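Membrane-bound lytic murein transglycosylase A (Burkholderia pseudomallei, PDB 6QK4) probably cleaves the beta-1,4 linkage between N-acetylmuramic acid and N-acetylglucosamine in peptidoglycan, leaving a 1,6-anhydro bond in the muramic acid residue. Local coordinates at residues Thr45-Gln50 against Leu302-Asp307; Arg49-Arg54 against Gly261-Pro266; Val265-Glu270 against Asp319-Leu324; Gly283-Leu288 against Trp342-Asn347. All blocks are in the same frame, centred on the assembly; numbering follows the deposited sequence.

The four contacts run through the lobe that carries the 3D domain. Contacts 1 and 2 use overlapping stretches of helix 44-55, sharing Arg49 and Gln50, and their centres lie about 7 Å apart. They are joined where Gln306 NE2 meets Asn51 OD1 at 3.0 Å, a probable hydrogen bond. Asn51 ND2 also reaches Gly283 O at 2.8 Å, linking contact 2 to contact 4. Contact 2 passes into contact 3 through the shared Val265 and Pro266. Strands 298-307 and 285-291 are sheet neighbours, so contact 1 adjoins contact 4. Contacts 3 and 4 have centres about 17 Å apart, yet Tyr320 CD1 still touches Leu288 CD2 at 3.9 Å.

Contact 1: residues Thr45-Gln50 against Leu302-Asp307; sequences TIALRQ and LVFAQD
The Phe304 ring lies with one face against the helix backbone at Ala47 and Leu48, brought there by a chi1 of -69° that sets CG beside its own backbone N. Leu48 CA stands 4.2 Å from the centroid of the Phe304 ring, an off-centre CH-pi contact. At one end of the ring Ala47 CB packs on Phe304 CD1 at 3.6 Å; alanine suits the place because its single methyl lets the helix come this close. At the other end Leu48 crosses the ring obliquely, CG anti to its backbone N, and its CD1 meets Phe304 CE2 at 3.9 Å. Helix 44-55 thus packs beside strand 298-307 of the 3D domain, a family related to the double-psi beta-barrels, the two segment axes 25° apart in direction. Beyond the ring, Gln306 extends from the strand and donates NE2 to Ala47 O over 3.2 Å. Gln306 NE2 lies above the plane of the Ala47 carbonyl, off its lone pairs, while Ala47 O stays close to the plane of the Gln306 amide. With Asn51 as a second partner of NE2 and Ser272 OG bound to OE1, an amide buried here is gripped at both ends and held against rotation.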
loop_
_atom_site.group_PDB
_atom_site.type_symbol
_atom_site.label_atom_id
_atom_site.label_comp_id
_atom_site.label_asym_id
_atom_site.label_seq_id
_atom_site.Cartn_x
_atom_site.Cartn_y
_atom_site.Cartn_z
ATOM N N THR A 45 17.837 1.486 5.344
ATOM C CA THR A 45 18.164 1.817 6.738
ATOM C C THR A 45 17.029 2.553 7.443
ATOM O O THR A 45 16.944 2.493 8.684
ATOM C CB THR A 45 19.418 2.666 6.820
ATOM O OG1 THR A 45 19.378 3.633 5.763
ATOM C CG2 THR A 45 20.680 1.758 6.610
ATOM N N ILE A 46 16.215 3.307 6.701
ATOM C CA ILE A 46 15.079 3.990 7.334
ATOM C C ILE A 46 14.110 2.965 7.887
ATOM O O ILE A 46 13.682 3.031 9.047
ATOM C CB ILE A 46 14.395 4.943 6.332
ATOM C CG1 ILE A 46 15.303 6.140 6.027
ATOM C CG2 ILE A 46 13.075 5.479 6.863
ATOM C CD1 ILE A 46 14.909 7.006 4.827
ATOM N N ALA A 47 13.752 1.984 7.059
ATOM C CA ALA A 47 12.818 0.944 7.506
ATOM C C ALA A 47 13.462 0.066 8.562
ATOM O O ALA A 47 12.772 -0.416 9.468
ATOM C CB ALA A 47 12.339 0.091 6.320
ATOM N N LEU A 48 14.784 -0.114 8.486
ATOM C CA LEU A 48 15.509 -0.829 9.527
ATOM C C LEU A 48 15.417 -0.137 10.898
ATOM O O LEU A 48 15.235 -0.800 11.922
ATOM C CB LEU A 48 16.990 -1.004 9.111
ATOM C CG LEU A 48 17.916 -1.595 10.211
ATOM C CD1 LEU A 48 17.566 -3.025 10.408
ATOM C CD2 LEU A 48 19.337 -1.558 9.680
ATOM N N ARG A 49 15.588 1.185 10.958
ATOM C CA ARG A 49 15.455 1.850 12.254
ATOM C C ARG A 49 14.031 1.754 12.786
ATOM O O ARG A 49 13.831 1.582 13.993
ATOM C CB ARG A 49 15.893 3.309 12.115
ATOM C CG ARG A 49 17.421 3.452 11.972
ATOM C CD ARG A 49 17.861 4.900 12.226
ATOM N NE ARG A 49 17.168 5.839 11.349
ATOM C CZ ARG A 49 17.555 6.098 10.101
ATOM N NH1 ARG A 49 18.622 5.502 9.633
ATOM N NH2 ARG A 49 16.885 6.967 9.322
ATOM N N GLN A 50 13.014 1.833 11.907
ATOM C CA GLN A 50 11.650 1.626 12.423
ATOM C C GLN A 50 11.509 0.217 12.972
ATOM O O GLN A 50 10.926 0.021 14.026
ATOM C CB GLN A 50 10.595 1.871 11.336
ATOM C CG GLN A 50 10.556 3.300 10.855
ATOM C CD GLN A 50 10.008 4.258 11.966
ATOM O OE1 GLN A 50 9.554 3.832 13.042
ATOM N NE2 GLN A 50 10.027 5.539 11.675
ATOM N N LEU A 302 15.100 -5.293 -0.727
ATOM C CA LEU A 302 15.095 -5.657 0.689
ATOM C C LEU A 302 13.990 -4.866 1.362
ATOM O O LEU A 302 13.980 -3.635 1.309
ATOM C CB LEU A 302 16.441 -5.346 1.341
ATOM C CG LEU A 302 16.511 -5.703 2.849
ATOM C CD1 LEU A 302 16.330 -7.200 3.159
ATOM C CD2 LEU A 302 17.831 -5.196 3.382
ATOM N N VAL A 303 13.044 -5.585 1.961
ATOM C CA VAL A 303 11.890 -4.991 2.620
ATOM C C VAL A 303 11.787 -5.587 4.030
ATOM O O VAL A 303 12.511 -6.532 4.427
ATOM C CB VAL A 303 10.594 -5.246 1.824
ATOM C CG1 VAL A 303 10.749 -4.677 0.359
ATOM C CG2 VAL A 303 10.319 -6.760 1.691
ATOM N N PHE A 304 10.842 -5.032 4.811
ATOM C CA PHE A 304 10.651 -5.518 6.190
ATOM C C PHE A 304 9.190 -5.851 6.396
ATOM O O PHE A 304 8.324 -5.095 5.964
ATOM C CB PHE A 304 11.087 -4.457 7.210
ATOM C CG PHE A 304 12.580 -4.235 7.222
ATOM C CD1 PHE A 304 13.141 -3.397 6.297
ATOM C CD2 PHE A 304 13.374 -4.829 8.224
ATOM C CE1 PHE A 304 14.546 -3.199 6.313
ATOM C CE2 PHE A 304 14.770 -4.651 8.258
ATOM C CZ PHE A 304 15.333 -3.831 7.251
ATOM N N ALA A 305 8.915 -7.007 7.018
ATOM C CA ALA A 305 7.528 -7.403 7.305
ATOM C C ALA A 305 6.983 -6.571 8.459
ATOM O O ALA A 305 7.331 -6.795 9.622
ATOM C CB ALA A 305 7.500 -8.904 7.626
ATOM N N GLN A 306 6.168 -5.549 8.136
ATOM C CA GLN A 306 5.786 -4.559 9.120
ATOM C C GLN A 306 4.299 -4.352 9.088
ATOM O O GLN A 306 3.821 -3.405 9.736
ATOM C CB GLN A 306 6.524 -3.218 8.914
ATOM C CG GLN A 306 8.099 -3.434 9.039
ATOM C CD GLN A 306 8.910 -2.144 8.892
ATOM O OE1 GLN A 306 8.611 -1.283 8.037
ATOM N NE2 GLN A 306 10.032 -2.089 9.602
ATOM N N ASP A 307 3.558 -5.223 8.401
ATOM C CA ASP A 307 2.107 -5.011 8.348
ATOM C C ASP A 307 1.461 -6.355 8.073
ATOM O O ASP A 307 2.129 -7.326 7.743
ATOM C CB ASP A 307 1.739 -3.944 7.271
ATOM C CG ASP A 307 0.389 -3.190 7.587
ATOM O OD1 ASP A 307 -0.265 -3.476 8.626
ATOM O OD2 ASP A 307 0.005 -2.323 6.739
#

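Contact 2: residues Arg49-Arg54 against Gly261-Pro266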
loop_
_atom_site.group_PDB
_atom_site.type_symbol
_atom_site.label_atom_id
_atom_site.label_comp_id
_atom_site.label_asym_id
_atom_site.label_seq_id
_atom_site.Cartn_x
_atom_site.Cartn_y
_atom_site.Cartn_z
ATOM N N ARG A 49 15.588 1.185 10.958
ATOM C CA ARG A 49 15.455 1.850 12.254
ATOM C C ARG A 49 14.031 1.754 12.786
ATOM O O ARG A 49 13.831 1.582 13.993
ATOM C CB ARG A 49 15.893 3.309 12.115
ATOM C CG ARG A 49 17.421 3.452 11.972
ATOM C CD ARG A 49 17.861 4.900 12.226
ATOM N NE ARG A 49 17.168 5.839 11.349
ATOM C CZ ARG A 49 17.555 6.098 10.101
ATOM N NH1 ARG A 49 18.622 5.502 9.633
ATOM N NH2 ARG A 49 16.885 6.967 9.322
ATOM N N GLN A 50 13.014 1.833 11.907
ATOM C CA GLN A 50 11.650 1.626 12.423
ATOM C C GLN A 50 11.509 0.217 12.972
ATOM O O GLN A 50 10.926 0.021 14.026
ATOM C CB GLN A 50 10.595 1.871 11.336
ATOM C CG GLN A 50 10.556 3.300 10.855
ATOM C CD GLN A 50 10.008 4.258 11.966
ATOM O OE1 GLN A 50 9.554 3.832 13.042
ATOM N NE2 GLN A 50 10.027 5.539 11.675
ATOM N N ASN A 51 12.049 -0.779 12.269
ATOM C CA ASN A 51 12.035 -2.149 12.783
ATOM C C ASN A 51 12.671 -2.238 14.176
ATOM O O ASN A 51 12.108 -2.835 15.091
ATOM C CB ASN A 51 12.794 -3.039 11.804
ATOM C CG ASN A 51 12.166 -4.384 11.623
ATOM O OD1 ASN A 51 10.997 -4.484 11.221
ATOM N ND2 ASN A 51 12.964 -5.443 11.818
ATOM N N CYS A 52 13.853 -1.652 14.340
ATOM C CA CYS A 52 14.567 -1.701 15.620
ATOM C C CYS A 52 13.845 -0.979 16.735
ATOM O O CYS A 52 14.109 -1.257 17.922
ATOM C CB CYS A 52 15.924 -1.089 15.410
ATOM S SG CYS A 52 17.091 -2.254 14.657
ATOM N N ALA A 53 12.965 -0.024 16.395
ATOM C CA ALA A 53 12.162 0.612 17.437
ATOM C C ALA A 53 11.319 -0.418 18.183
ATOM O O ALA A 53 10.928 -0.174 19.319
ATOM C CB ALA A 53 11.225 1.693 16.887
ATOM N N ARG A 54 10.981 -1.540 17.545
ATOM C CA ARG A 54 10.240 -2.608 18.226
ATOM C C ARG A 54 11.091 -3.819 18.578
ATOM O O ARG A 54 10.679 -4.603 19.418
ATOM C CB ARG A 54 9.058 -3.075 17.376
ATOM C CG ARG A 54 7.987 -2.005 17.238
ATOM C CD ARG A 54 7.319 -1.795 18.612
ATOM N NE ARG A 54 6.234 -0.816 18.592
ATOM C CZ ARG A 54 6.421 0.502 18.704
ATOM N NH1 ARG A 54 7.651 0.983 18.884
ATOM N NH2 ARG A 54 5.385 1.344 18.645
ATOM N N GLY A 261 1.445 0.707 10.677
ATOM C CA GLY A 261 0.986 -0.628 10.374
ATOM C C GLY A 261 0.878 -1.488 11.617
ATOM O O GLY A 261 0.945 -1.007 12.757
ATOM N N ALA A 262 0.769 -2.800 11.393
ATOM C CA ALA A 262 0.464 -3.721 12.494
ATOM C C ALA A 262 1.643 -3.878 13.453
ATOM O O ALA A 262 1.473 -4.266 14.627
ATOM C CB ALA A 262 0.082 -5.094 11.927
ATOM N N LEU A 263 2.858 -3.637 12.970
ATOM C CA LEU A 263 4.018 -3.671 13.837
ATOM C C LEU A 263 4.047 -2.461 14.784
ATOM O O LEU A 263 4.721 -2.494 15.822
ATOM C CB LEU A 263 5.307 -3.793 12.969
ATOM C CG LEU A 263 6.662 -3.770 13.757
ATOM C CD1 LEU A 263 6.830 -4.961 14.755
ATOM C CD2 LEU A 263 7.860 -3.806 12.751
ATOM N N GLY A 264 3.246 -1.454 14.532
ATOM C CA GLY A 264 3.219 -0.289 15.378
ATOM C C GLY A 264 4.124 0.831 14.952
ATOM O O GLY A 264 4.249 1.807 15.705
ATOM N N VAL A 265 4.724 0.741 13.759
ATOM C CA VAL A 265 5.666 1.755 13.305
ATOM C C VAL A 265 5.189 2.286 11.972
ATOM O O VAL A 265 4.547 1.561 11.210
ATOM C CB VAL A 265 7.110 1.198 13.214
ATOM C CG1 VAL A 265 7.536 0.751 14.582
ATOM C CG2 VAL A 265 7.228 0.030 12.221
ATOM N N PRO A 266 5.539 3.516 11.631
ATOM C CA PRO A 266 5.214 4.047 10.291
ATOM C C PRO A 266 5.844 3.190 9.193
ATOM O O PRO A 266 7.024 2.825 9.266
ATOM C CB PRO A 266 5.854 5.436 10.297
ATOM C CG PRO A 266 6.067 5.792 11.726
ATOM C CD PRO A 266 6.272 4.477 12.477
#
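The Arg54 guanidinium has one face laid on Val265, whose CG1 stands 4.2 Å above the centre of the plane. The carbonyls of Leu263 and Gly264 approach the same group obliquely; Arg54 NH2 and Gly264 O are 3.2 Å apart, but the angle is too poor for a hydrogen bond. A bend at chi2 carries the Arg54 chain back past Val265 in the opposite direction; Arg54 CB packs on Leu263 CD1 at 3.9 Å. The Gln50 side chain, also bent at chi2, runs across that of Pro266 at about a right angle, Gln50 OE1 lying 3.4 Å from Pro266 CD. Between these two long side chains Val265, compact and beta-branched, fits with its CG1 3.5 Å from Gln50 O. Leu263 CD2 packs on Asn51 OD1 at 3.6 Å, while the polar bonds of that amide go to Gly283 O and Gln306. The Cys52-Cys65 disulfide joins helix 44-55 to helix 62-68. The loop contains a type I beta turn from Gly261 to Gly264, closed by Gly264 N to Gly261 O at 2.9 Å. Gly264 takes a positive phi of 93°, where a side chain would crowd the Leu263 carbonyl, and its absence leaves room for Arg54 NE. Gly261 N bonds back to Val265 O at 3.3 Å. The two bonds mark a type I turn followed by a G1 bulge, although no regular strand flanks it.

Contact 3: residues Val265-Glu270 against Asp319-Leu324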
loop_
_atom_site.group_PDB
_atom_site.type_symbol
_atom_site.label_atom_id
_atom_site.label_comp_id
_atom_site.label_asym_id
_atom_site.label_seq_id
_atom_site.Cartn_x
_atom_site.Cartn_y
_atom_site.Cartn_z
ATOM N N VAL A 265 4.724 0.741 13.759
ATOM C CA VAL A 265 5.666 1.755 13.305
ATOM C C VAL A 265 5.189 2.286 11.972
ATOM O O VAL A 265 4.547 1.561 11.210
ATOM C CB VAL A 265 7.110 1.198 13.214
ATOM C CG1 VAL A 265 7.536 0.751 14.582
ATOM C CG2 VAL A 265 7.228 0.030 12.221
ATOM N N PRO A 266 5.539 3.516 11.631
ATOM C CA PRO A 266 5.214 4.047 10.291
ATOM C C PRO A 266 5.844 3.190 9.193
ATOM O O PRO A 266 7.024 2.825 9.266
ATOM C CB PRO A 266 5.854 5.436 10.297
ATOM C CG PRO A 266 6.067 5.792 11.726
ATOM C CD PRO A 266 6.272 4.477 12.477
ATOM N N LEU A 267 5.054 2.865 8.190
ATOM C CA LEU A 267 5.566 2.131 7.005
ATOM C C LEU A 267 6.469 3.004 6.142
ATOM O O LEU A 267 6.239 4.202 5.974
ATOM C CB LEU A 267 4.388 1.625 6.171
ATOM C CG LEU A 267 3.359 0.787 6.937
ATOM C CD1 LEU A 267 2.185 0.361 6.071
ATOM C CD2 LEU A 267 4.071 -0.439 7.452
ATOM N N THR A 268 7.489 2.365 5.503
ATOM C CA THR A 268 8.385 3.096 4.609
ATOM C C THR A 268 8.072 2.742 3.157
ATOM O O THR A 268 8.042 1.548 2.806
ATOM C CB THR A 268 9.825 2.695 4.939
ATOM O OG1 THR A 268 10.081 3.035 6.295
ATOM C CG2 THR A 268 10.831 3.490 4.031
ATOM N N PRO A 269 7.806 3.707 2.287
ATOM C CA PRO A 269 7.487 3.374 0.888
ATOM C C PRO A 269 8.550 2.486 0.257
ATOM O O PRO A 269 9.737 2.769 0.349
ATOM C CB PRO A 269 7.435 4.743 0.196
ATOM C CG PRO A 269 6.920 5.720 1.336
ATOM C CD PRO A 269 7.704 5.151 2.585
ATOM N N GLU A 270 8.108 1.447 -0.445
ATOM C CA GLU A 270 8.975 0.448 -1.105
ATOM C C GLU A 270 9.982 -0.231 -0.195
ATOM O O GLU A 270 10.942 -0.862 -0.695
ATOM C CB GLU A 270 9.674 1.065 -2.313
ATOM C CG GLU A 270 8.630 1.579 -3.312
ATOM C CD GLU A 270 9.212 1.633 -4.764
ATOM O OE1 GLU A 270 9.673 0.583 -5.320
ATOM O OE2 GLU A 270 9.190 2.761 -5.314
ATOM N N ASP A 319 2.066 -8.159 0.382
ATOM C CA ASP A 319 1.521 -6.905 -0.160
ATOM C C ASP A 319 2.621 -5.833 -0.083
ATOM O O ASP A 319 3.081 -5.491 1.011
ATOM C CB ASP A 319 0.293 -6.457 0.651
ATOM C CG ASP A 319 -0.880 -6.009 -0.211
ATOM O OD1 ASP A 319 -0.875 -6.058 -1.451
ATOM O OD2 ASP A 319 -1.894 -5.547 0.376
ATOM N N TYR A 320 3.063 -5.330 -1.231
ATOM C CA TYR A 320 4.177 -4.372 -1.284
ATOM C C TYR A 320 3.652 -2.946 -1.064
ATOM O O TYR A 320 2.775 -2.493 -1.820
ATOM C CB TYR A 320 4.812 -4.512 -2.674
ATOM C CG TYR A 320 6.074 -3.770 -2.959
ATOM C CD1 TYR A 320 7.291 -4.241 -2.475
ATOM C CD2 TYR A 320 6.074 -2.643 -3.706
ATOM C CE1 TYR A 320 8.471 -3.560 -2.758
ATOM C CE2 TYR A 320 7.244 -1.971 -4.052
ATOM C CZ TYR A 320 8.441 -2.433 -3.557
ATOM O OH TYR A 320 9.595 -1.751 -3.862
ATOM N N PHE A 321 4.179 -2.243 -0.055
ATOM C CA PHE A 321 3.695 -0.886 0.218
ATOM C C PHE A 321 4.373 0.086 -0.725
ATOM O O PHE A 321 5.568 0.358 -0.585
ATOM C CB PHE A 321 3.929 -0.500 1.682
ATOM C CG PHE A 321 3.466 0.876 2.002
ATOM C CD1 PHE A 321 2.128 1.206 1.886
ATOM C CD2 PHE A 321 4.363 1.842 2.425
ATOM C CE1 PHE A 321 1.694 2.500 2.200
ATOM C CE2 PHE A 321 3.963 3.111 2.742
ATOM C CZ PHE A 321 2.593 3.448 2.669
ATOM N N TRP A 322 3.605 0.616 -1.694
ATOM C CA TRP A 322 4.149 1.556 -2.672
ATOM C C TRP A 322 4.305 2.974 -2.151
ATOM O O TRP A 322 5.107 3.722 -2.727
ATOM C CB TRP A 322 3.268 1.547 -3.946
ATOM C CG TRP A 322 3.592 0.435 -4.836
ATOM C CD1 TRP A 322 2.935 -0.768 -4.931
ATOM C CD2 TRP A 322 4.700 0.358 -5.736
ATOM N NE1 TRP A 322 3.528 -1.548 -5.857
ATOM C CE2 TRP A 322 4.625 -0.900 -6.368
ATOM C CE3 TRP A 322 5.741 1.228 -6.073
ATOM C CZ2 TRP A 322 5.542 -1.311 -7.341
ATOM C CZ3 TRP A 322 6.663 0.809 -7.028
ATOM C CH2 TRP A 322 6.541 -0.443 -7.662
ATOM N N GLY A 323 3.659 3.361 -1.023
ATOM C CA GLY A 323 3.849 4.721 -0.593
ATOM C C GLY A 323 2.532 5.502 -0.574
ATOM O O GLY A 323 1.447 4.899 -0.532
ATOM N N LEU A 324 2.629 6.833 -0.587
ATOM C CA LEU A 324 1.494 7.742 -0.454
ATOM C C LEU A 324 1.150 8.370 -1.795
ATOM O O LEU A 324 2.036 8.761 -2.562
ATOM C CB LEU A 324 1.765 8.906 0.507
ATOM C CG LEU A 324 2.206 8.618 1.941
ATOM C CD1 LEU A 324 2.220 9.919 2.745
ATOM C CD2 LEU A 324 1.285 7.666 2.570
HETATM O O HOH W 1 6.797 4.512 -4.568
#
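The loop leading into strand 272-274 crosses strand 317-324 of the 3D domain and is tied to it at Glu270. Glu270 N donates to Phe321 O over 2.8 Å, nearly along the C=O axis. Its side chain runs out extended beyond CG, and Tyr320 OH donates to the anti lone pair of Glu270 OE1, also at 2.8 Å. The carboxylate, turned 71° from the Tyr320 ring, meets the six-membered end of the Trp322 indole obliquely, Glu270 OE1 lying 3.5 Å from Trp322 CZ3. A water donates both to Glu270 OE2 and, at 2.6 Å, to Trp322 O. Two donors on one carboxylate would tend to favour its ionised form. Earlier in the loop Leu267 reaches Phe321 of the strand, whose ring is sandwiched: Leu267 CD1 over one face, Gly323 N 3.6 Å above the other. Leu267 CB makes a CH-pi contact, 4.1 Å from the ring centroid. Gly323 has a positive phi (119°), at which a side chain would strike the Trp322 carbonyl, and its bareness also lets Pro269 CB come within 3.7 Å of Gly323 CA. Strand 317-324 is flanked by antiparallel strand 272-274 and parallel strand 101-114, whose Tyr106 touches both Leu267 and Phe321.

Contact 4: residues Gly283-Leu288 against Trp342-Asn347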
loop_
_atom_site.group_PDB
_atom_site.type_symbol
_atom_site.label_atom_id
_atom_site.label_comp_id
_atom_site.label_asym_id
_atom_site.label_seq_id
_atom_site.Cartn_x
_atom_site.Cartn_y
_atom_site.Cartn_z
ATOM N N GLY A 283 8.472 -8.016 11.830
ATOM C CA GLY A 283 9.854 -7.677 12.120
ATOM C C GLY A 283 10.865 -8.401 11.222
ATOM O O GLY A 283 12.036 -8.008 11.203
ATOM N N THR A 284 10.429 -9.439 10.477
ATOM C CA THR A 284 11.380 -10.209 9.648
ATOM C C THR A 284 11.785 -9.350 8.464
ATOM O O THR A 284 10.909 -8.885 7.719
ATOM C CB THR A 284 10.743 -11.512 9.121
ATOM O OG1 THR A 284 10.179 -12.266 10.223
ATOM C CG2 THR A 284 11.782 -12.359 8.370
ATOM N N PRO A 285 13.075 -9.140 8.225
ATOM C CA PRO A 285 13.486 -8.568 6.933
ATOM C C PRO A 285 13.395 -9.648 5.862
ATOM O O PRO A 285 13.653 -10.820 6.123
ATOM C CB PRO A 285 14.961 -8.160 7.159
ATOM C CG PRO A 285 15.195 -8.365 8.698
ATOM C CD PRO A 285 14.229 -9.487 9.084
ATOM N N VAL A 286 13.018 -9.251 4.642
ATOM C CA VAL A 286 12.729 -10.180 3.551
ATOM C C VAL A 286 13.408 -9.615 2.308
ATOM O O VAL A 286 13.202 -8.442 1.969
ATOM C CB VAL A 286 11.219 -10.313 3.250
ATOM C CG1 VAL A 286 10.974 -11.354 2.101
ATOM C CG2 VAL A 286 10.458 -10.757 4.509
ATOM N N PHE A 287 14.196 -10.454 1.595
ATOM C CA PHE A 287 14.661 -10.007 0.296
ATOM C C PHE A 287 13.649 -10.503 -0.721
ATOM O O PHE A 287 13.368 -11.711 -0.771
ATOM C CB PHE A 287 16.088 -10.486 -0.043
ATOM C CG PHE A 287 16.618 -9.715 -1.237
ATOM C CD1 PHE A 287 17.041 -8.407 -1.069
ATOM C CD2 PHE A 287 16.525 -10.230 -2.525
ATOM C CE1 PHE A 287 17.454 -7.654 -2.102
ATOM C CE2 PHE A 287 16.930 -9.432 -3.640
ATOM C CZ PHE A 287 17.355 -8.125 -3.426
ATOM N N LEU A 288 13.042 -9.557 -1.456
ATOM C CA LEU A 288 11.946 -9.825 -2.364
ATOM C C LEU A 288 12.449 -9.705 -3.804
ATOM O O LEU A 288 12.978 -8.674 -4.180
ATOM C CB LEU A 288 10.799 -8.821 -2.079
ATOM C CG LEU A 288 9.492 -9.058 -2.817
ATOM C CD1 LEU A 288 8.903 -10.443 -2.535
ATOM C CD2 LEU A 288 8.464 -7.943 -2.424
ATOM N N TRP A 342 13.579 -14.481 0.381
ATOM C CA TRP A 342 14.505 -14.968 1.398
ATOM C C TRP A 342 14.226 -14.229 2.695
ATOM O O TRP A 342 14.167 -12.988 2.700
ATOM C CB TRP A 342 15.971 -14.698 0.995
ATOM C CG TRP A 342 16.368 -15.451 -0.272
ATOM C CD1 TRP A 342 17.170 -16.560 -0.325
ATOM C CD2 TRP A 342 15.939 -15.195 -1.645
ATOM N NE1 TRP A 342 17.281 -17.004 -1.666
ATOM C CE2 TRP A 342 16.498 -16.209 -2.458
ATOM C CE3 TRP A 342 15.083 -14.238 -2.239
ATOM C CZ2 TRP A 342 16.323 -16.244 -3.866
ATOM C CZ3 TRP A 342 14.849 -14.313 -3.659
ATOM C CH2 TRP A 342 15.494 -15.313 -4.438
ATOM N N LEU A 343 14.090 -14.971 3.804
ATOM C CA LEU A 343 13.933 -14.349 5.120
ATOM C C LEU A 343 15.305 -14.171 5.756
ATOM O O LEU A 343 16.149 -15.074 5.691
ATOM C CB LEU A 343 13.064 -15.231 6.014
ATOM C CG LEU A 343 11.679 -15.642 5.525
ATOM C CD1 LEU A 343 10.800 -16.096 6.700
ATOM C CD2 LEU A 343 10.939 -14.548 4.852
ATOM N N LEU A 344 15.553 -13.012 6.325
ATOM C CA LEU A 344 16.807 -12.789 7.033
ATOM C C LEU A 344 16.604 -13.060 8.526
ATOM O O LEU A 344 15.614 -12.625 9.101
ATOM C CB LEU A 344 17.284 -11.347 6.890
ATOM C CG LEU A 344 17.892 -10.909 5.540
ATOM C CD1 LEU A 344 16.951 -11.037 4.440
ATOM C CD2 LEU A 344 18.321 -9.509 5.674
ATOM N N PHE A 345 17.592 -13.716 9.154
ATOM C CA PHE A 345 17.540 -13.894 10.611
ATOM C C PHE A 345 18.847 -13.374 11.171
ATOM O O PHE A 345 19.896 -13.634 10.583
ATOM C CB PHE A 345 17.358 -15.364 10.991
ATOM C CG PHE A 345 15.979 -15.846 10.706
ATOM C CD1 PHE A 345 14.956 -15.622 11.621
ATOM C CD2 PHE A 345 15.683 -16.458 9.486
ATOM C CE1 PHE A 345 13.642 -16.008 11.338
ATOM C CE2 PHE A 345 14.402 -16.847 9.180
ATOM C CZ PHE A 345 13.351 -16.624 10.092
ATOM N N PRO A 346 18.842 -12.688 12.309
ATOM C CA PRO A 346 20.112 -12.133 12.818
ATOM C C PRO A 346 21.064 -13.214 13.300
ATOM O O PRO A 346 20.643 -14.191 13.917
ATOM C CB PRO A 346 19.684 -11.242 13.977
ATOM C CG PRO A 346 18.316 -11.586 14.271
ATOM C CD PRO A 346 17.683 -12.117 13.007
ATOM N N ASN A 347 22.348 -13.016 13.006
ATOM C CA ASN A 347 23.369 -13.997 13.399
ATOM C C ASN A 347 23.441 -14.142 14.907
ATOM O O ASN A 347 23.502 -15.273 15.414
ATOM C CB ASN A 347 24.734 -13.606 12.821
ATOM C CG ASN A 347 24.763 -13.735 11.334
ATOM O OD1 ASN A 347 23.992 -14.518 10.768
ATOM N ND2 ASN A 347 25.637 -12.978 10.669
#
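Phe287 sets CG anti to its backbone N (chi1 -166°), whereas Trp342 sets CG beside its own (chi1 -63°), and the two rings thereby end up next to each other on one face of the sheet. Trp342 CE3 lies near the plane of the Phe287 ring, at its edge and 4.3 Å from CD2, so the rings meet only loosely. The closer partner of the indole is a carbonyl: Phe287 O sits in the indole plane, 3.4 Å from Trp342 CE3. Phe287 and Trp342 form an antiparallel hydrogen-bonded pair, with Phe287 N giving to Trp342 O at 2.8 Å and Trp342 N returning to Phe287 O at 3.0 Å. Both donors lie in the carbonyl planes they address. Val286 and Leu343 make the adjoining non-hydrogen-bonded pair on the other face. There the two side chains lie side by side, pointing the same way, and Val286 CG2 touches Leu343 CD2 at 3.8 Å. Pro285 has no N-H to give: its CD packs on Leu344 O at 3.4 Å where an N-H would otherwise bond. The ladder therefore ends here with a single, almost straight bond from Leu344 N to Pro285 O (2.9 Å, 177°). The Leu344 branch CD2 packs on Pro285 CB. Thr284 turns its methyl to the leucines, CG2 to Leu343 CB being 3.9 Å, while its hydroxyl binds Pro281 O. Strand 285-291 pairs on its other edge with strand 298-307, so this antiparallel ladder with its hydrophobic faces is consistent with the wall of the double-psi beta-barrel expected for a 3D domain.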